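Local coordinates for protein response regulator FixJ (Bradyrhizobium japonicum, PDB 5XT2) that switches on transcription of the nitrogen-fixation regulators nifA and fixK once the sensor FixL has activated it, at residues Gly60-Asp65 and Phe87-Met92. Residues are numbered along the deposited sequence; the frame is centred on the assembly and turned at random.
Sequences GCVVSD and FPILIM. With MG (magnesium ion), chain F.
Val62 and Ser64 exchange all four backbone hydrogen bonds with Pro88, Leu90 and Met92, joining strands 61-65 and 89-94 as parallel neighbours in the beta-alpha-beta unit of a CheY-like receiver domain. Val62 N donates to Pro88 O at 2.9 Å, and Leu90 N returns a nearly straight bond (176°) to Val62 O. On the face holding Val63 and Leu90, Met92 SD lies 3.8 Å from Val63 CG1, and the bend at chi3 (-50°) turns CE over the Ser64-Asp65 peptide. The other face pairs Val62 CB with Ile89 CG1 at 4.1 Å, and Ile89 in turn packs on Leu76 and Met80 of helix 73-82. At the start of the strands Phe87 CB meets Gly60 O, Gly60 N lies over one ring face, and Val62 CG2 comes to the ring edge, 4.2 Å from Phe87 CD2. An alanine in place of Phe87 would probably leave Val62 CG2 and Met80 of the helix without their aromatic neighbour. Farther out, helix 119-151 covers Leu90. At the C-terminal end of strand 61-65, Asp65 OD2 binds magnesium, shared with Asp22, while OD1 accepts from Arg67 N and from a water that also donates to Met92 O at 3.1 Å.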
# COMPACT_ATOMS: atom_id res chain seq x y z
N GLY A 60 9.67 -1.79 -0.34
CA GLY A 60 10.88 -1.22 -0.89
C GLY A 60 10.48 -0.03 -1.74
O GLY A 60 9.29 0.19 -2.00
N CYS A 61 11.48 0.73 -2.16
CA CYS A 61 11.29 1.92 -2.98
C CYS A 61 11.60 1.56 -4.43
O CYS A 61 12.61 0.91 -4.69
CB CYS A 61 12.22 3.02 -2.49
SG CYS A 61 12.22 4.52 -3.46
N VAL A 62 10.74 1.94 -5.35
CA VAL A 62 10.92 1.68 -6.78
C VAL A 62 11.61 2.87 -7.42
O VAL A 62 11.23 4.01 -7.13
CB VAL A 62 9.58 1.41 -7.47
CG1 VAL A 62 9.81 1.34 -8.95
CG2 VAL A 62 8.99 0.11 -7.00
N VAL A 63 12.62 2.61 -8.28
CA VAL A 63 13.36 3.64 -9.02
C VAL A 63 13.29 3.27 -10.51
O VAL A 63 13.96 2.32 -10.94
CB VAL A 63 14.82 3.75 -8.55
CG1 VAL A 63 15.53 4.81 -9.30
CG2 VAL A 63 14.89 4.13 -7.12
N SER A 64 12.46 3.97 -11.30
CA SER A 64 12.15 3.46 -12.63
C SER A 64 12.52 4.45 -13.73
O SER A 64 12.38 5.66 -13.57
CB SER A 64 10.66 3.11 -12.79
OG SER A 64 10.36 2.44 -14.01
N ASP A 65 12.94 3.91 -14.88
CA ASP A 65 13.14 4.72 -16.07
C ASP A 65 11.80 5.27 -16.53
O ASP A 65 10.85 4.52 -16.72
CB ASP A 65 13.83 3.84 -17.12
CG ASP A 65 13.72 4.33 -18.56
OD1 ASP A 65 13.37 5.52 -18.84
OD2 ASP A 65 14.07 3.50 -19.45
N PHE A 87 4.46 0.98 -2.12
CA PHE A 87 5.86 1.24 -2.48
C PHE A 87 5.98 2.67 -3.01
O PHE A 87 5.24 3.06 -3.93
CB PHE A 87 6.36 0.28 -3.57
CG PHE A 87 6.40 -1.19 -3.18
CD1 PHE A 87 5.97 -1.64 -1.93
CD2 PHE A 87 6.88 -2.14 -4.09
CE1 PHE A 87 6.03 -3.01 -1.60
CE2 PHE A 87 6.93 -3.48 -3.77
CZ PHE A 87 6.51 -3.92 -2.53
N PRO A 88 6.89 3.47 -2.48
CA PRO A 88 7.10 4.80 -3.07
C PRO A 88 7.84 4.63 -4.38
O PRO A 88 8.62 3.70 -4.57
CB PRO A 88 7.96 5.52 -2.03
CG PRO A 88 8.72 4.41 -1.35
CD PRO A 88 7.89 3.15 -1.45
N ILE A 89 7.59 5.55 -5.30
CA ILE A 89 8.10 5.44 -6.66
C ILE A 89 8.81 6.72 -7.00
O ILE A 89 8.20 7.80 -6.92
CB ILE A 89 6.97 5.16 -7.67
CG1 ILE A 89 6.29 3.84 -7.31
CG2 ILE A 89 7.49 5.19 -9.11
CD1 ILE A 89 4.95 3.75 -7.95
N LEU A 90 10.08 6.61 -7.38
CA LEU A 90 10.88 7.68 -7.93
C LEU A 90 11.03 7.47 -9.42
O LEU A 90 11.26 6.34 -9.87
CB LEU A 90 12.25 7.73 -7.27
CG LEU A 90 12.09 7.97 -5.78
CD1 LEU A 90 13.42 8.07 -5.05
CD2 LEU A 90 11.35 9.26 -5.63
N ILE A 91 10.97 8.55 -10.19
CA ILE A 91 11.01 8.49 -11.64
C ILE A 91 12.32 9.12 -12.11
O ILE A 91 12.66 10.25 -11.72
CB ILE A 91 9.81 9.21 -12.26
CG1 ILE A 91 8.51 8.52 -11.85
CG2 ILE A 91 9.89 9.13 -13.72
CD1 ILE A 91 8.40 7.12 -12.40
N MET A 92 13.05 8.39 -12.95
CA MET A 92 14.28 8.87 -13.56
C MET A 92 13.94 9.30 -14.97
O MET A 92 13.40 8.49 -15.77
CB MET A 92 15.33 7.77 -13.57
CG MET A 92 15.98 7.57 -12.23
SD MET A 92 17.25 6.29 -12.38
CE MET A 92 16.35 4.96 -13.22
MG MG F . 15.34 3.39 -21.20
O HOH W 1 15.18 7.44 -18.05
O HOH W 2 15.04 5.50 -20.87
O HOH W 3 13.88 3.12 -22.68
O HOH W 4 16.76 3.93 -19.80